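Local atomic coordinates of TCR beta chain (Gallus gallus, PDB entry 6LIR), a protein that pairs with the alpha chain to form the chicken alpha-beta T-cell receptor, which probably recognises peptide antigens held by MHC molecules. Residues B[119-124]-B[201-206]. Sequence-based numbering, arbitrary orientation.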
loop_
_atom_site.group_PDB
_atom_site.type_symbol
_atom_site.label_atom_id
_atom_site.label_comp_id
_atom_site.label_asym_id
_atom_site.label_seq_id
_atom_site.Cartn_x
_atom_site.Cartn_y
_atom_site.Cartn_z
ATOM N N PRO B 119 -6.351 17.557 -5.744
ATOM C CA PRO B 119 -4.936 17.628 -6.111
ATOM C C PRO B 119 -4.732 18.306 -7.457
ATOM O O PRO B 119 -5.616 18.344 -8.313
ATOM C CB PRO B 119 -4.528 16.156 -6.189
ATOM C CG PRO B 119 -5.777 15.489 -6.675
ATOM C CD PRO B 119 -6.896 16.202 -5.948
ATOM N N ASP B 120 -3.524 18.829 -7.634
ATOM C CA ASP B 120 -3.026 19.143 -8.961
ATOM C C ASP B 120 -2.254 17.927 -9.442
ATOM O O ASP B 120 -1.508 17.314 -8.675
ATOM C CB ASP B 120 -2.116 20.373 -8.942
ATOM C CG ASP B 120 -2.855 21.645 -8.585
ATOM O OD1 ASP B 120 -3.613 22.155 -9.438
ATOM O OD2 ASP B 120 -2.670 22.141 -7.453
ATOM N N VAL B 121 -2.427 17.580 -10.713
ATOM C CA VAL B 121 -1.872 16.343 -11.246
ATOM C C VAL B 121 -1.137 16.676 -12.533
ATOM O O VAL B 121 -1.740 17.196 -13.479
ATOM C CB VAL B 121 -2.955 15.284 -11.508
ATOM C CG1 VAL B 121 -2.314 13.977 -11.960
ATOM C CG2 VAL B 121 -3.814 15.061 -10.266
ATOM N N VAL B 122 0.158 16.378 -12.567
ATOM C CA VAL B 122 0.974 16.552 -13.759
ATOM C C VAL B 122 1.763 15.274 -13.995
ATOM O O VAL B 122 2.100 14.547 -13.053
ATOM C CB VAL B 122 1.926 17.766 -13.637
ATOM C CG1 VAL B 122 1.136 19.038 -13.367
ATOM C CG2 VAL B 122 2.954 17.537 -12.538
ATOM N N ILE B 123 2.031 14.982 -15.262
ATOM C CA ILE B 123 3.019 13.982 -15.640
ATOM C C ILE B 123 4.246 14.720 -16.150
ATOM O O ILE B 123 4.131 15.641 -16.967
ATOM C CB ILE B 123 2.475 13.015 -16.704
ATOM C CG1 ILE B 123 1.254 12.267 -16.162
ATOM C CG2 ILE B 123 3.565 12.043 -17.140
ATOM C CD1 ILE B 123 0.632 11.317 -17.160
ATOM N N PHE B 124 5.417 14.300 -15.697
ATOM C CA PHE B 124 6.658 14.875 -16.179
ATOM C C PHE B 124 7.109 14.135 -17.428
ATOM O O PHE B 124 7.039 12.905 -17.495
ATOM C CB PHE B 124 7.728 14.834 -15.089
ATOM C CG PHE B 124 7.503 15.841 -13.995
ATOM C CD1 PHE B 124 8.099 17.091 -14.051
ATOM C CD2 PHE B 124 6.680 15.546 -12.923
ATOM C CE1 PHE B 124 7.889 18.022 -13.050
ATOM C CE2 PHE B 124 6.462 16.475 -11.918
ATOM C CZ PHE B 124 7.068 17.713 -11.982
ATOM N N CYS B 201 -2.237 8.522 -15.979
ATOM C CA CYS B 201 -2.142 8.546 -14.530
ATOM C C CYS B 201 -3.443 9.107 -13.985
ATOM O O CYS B 201 -3.870 10.188 -14.398
ATOM C CB CYS B 201 -0.963 9.402 -14.066
ATOM S SG CYS B 201 -0.911 9.626 -12.270
ATOM N N ILE B 202 -4.049 8.397 -13.037
ATOM C CA ILE B 202 -5.353 8.763 -12.498
ATOM C C ILE B 202 -5.219 8.992 -10.999
ATOM O O ILE B 202 -4.660 8.156 -10.282
ATOM C CB ILE B 202 -6.406 7.676 -12.783
ATOM C CG1 ILE B 202 -6.557 7.448 -14.286
ATOM C CG2 ILE B 202 -7.749 8.028 -12.141
ATOM C CD1 ILE B 202 -6.815 5.998 -14.646
ATOM N N ALA B 203 -5.777 10.097 -10.520
ATOM C CA ALA B 203 -5.820 10.374 -9.094
ATOM C C ALA B 203 -7.268 10.260 -8.641
ATOM O O ALA B 203 -8.130 11.009 -9.110
ATOM C CB ALA B 203 -5.258 11.762 -8.786
ATOM N N ASN B 204 -7.527 9.327 -7.734
ATOM C CA ASN B 204 -8.858 9.123 -7.182
ATOM C C ASN B 204 -8.885 9.681 -5.768
ATOM O O ASN B 204 -7.981 9.407 -4.972
ATOM C CB ASN B 204 -9.235 7.639 -7.196
ATOM C CG ASN B 204 -9.193 7.042 -8.592
ATOM O OD1 ASN B 204 -9.930 7.466 -9.481
ATOM N ND2 ASN B 204 -8.318 6.064 -8.795
ATOM N N PHE B 205 -9.917 10.456 -5.459
ATOM C CA PHE B 205 -10.018 11.112 -4.163
ATOM C C PHE B 205 -11.496 11.288 -3.835
ATOM O O PHE B 205 -12.372 10.808 -4.561
ATOM C CB PHE B 205 -9.244 12.439 -4.161
ATOM C CG PHE B 205 -9.659 13.393 -5.247
ATOM C CD1 PHE B 205 -9.095 13.316 -6.511
ATOM C CD2 PHE B 205 -10.601 14.378 -4.999
ATOM C CE1 PHE B 205 -9.474 14.197 -7.510
ATOM C CE2 PHE B 205 -10.982 15.260 -5.995
ATOM C CZ PHE B 205 -10.416 15.170 -7.252
ATOM N N PHE B 206 -11.773 11.971 -2.729
ATOM C CA PHE B 206 -13.137 12.166 -2.259
ATOM C C PHE B 206 -13.355 13.646 -1.998
ATOM O O PHE B 206 -12.583 14.269 -1.263
ATOM C CB PHE B 206 -13.389 11.351 -0.985
ATOM C CG PHE B 206 -14.807 11.399 -0.498
ATOM C CD1 PHE B 206 -15.218 12.386 0.383
ATOM C CD2 PHE B 206 -15.723 10.444 -0.905
ATOM C CE1 PHE B 206 -16.522 12.426 0.842
ATOM C CE2 PHE B 206 -17.027 10.478 -0.449
ATOM C CZ PHE B 206 -17.425 11.469 0.428
#
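Pro119 sets its CD over one face of the Phe205 ring, the two rings crossing obliquely, and this is the closest approach between 119-124 and 201-206. Pro119 CD stands 3.7 Å from the centroid of the Phe205 ring and only 15° off the ring normal, a CH-pi contact, shifted toward the rim so that Pro119 CD comes 3.6 Å from Phe205 CE1. Phe205 gets there by taking the crowded first torsion, with CG between backbone N and carbonyl carbon (chi1 56°), and its ring also packs on Gln212 and Ile214 of strand 210-219. An alanine at Phe205 would take away the aromatic face that Pro119 CD rests on and would probably loosen the packing at this end of the interface. Two residues on, Val121 reaches across with CG2, the branch anti to its carbonyl carbon, and meets Ala203 CB at 3.9 Å; the small methyl also lies near the proline, with Pro119 CG 4.3 Å from Ala203 CB. Farther on, the extended Ile123 side chain (chi2 179°) brings CD1 to 4.0 Å from Cys201 CB. No hydrogen bond crosses between the segments: the backbone of 120-124 is bonded to strand 136-146 instead, and that of 201-206 to strands 152-157 and 210-219. The two therefore belong to different sheets, running antiparallel and facing each other mainly through side chains. Cys201 SG lies anti to its backbone N and forms the disulfide with Cys141, which covalently ties the second sheet to the first. Two sheets packed face to face around such a disulfide are the hallmark of the immunoglobulin sandwich, here the C1-set constant domain of the beta chain.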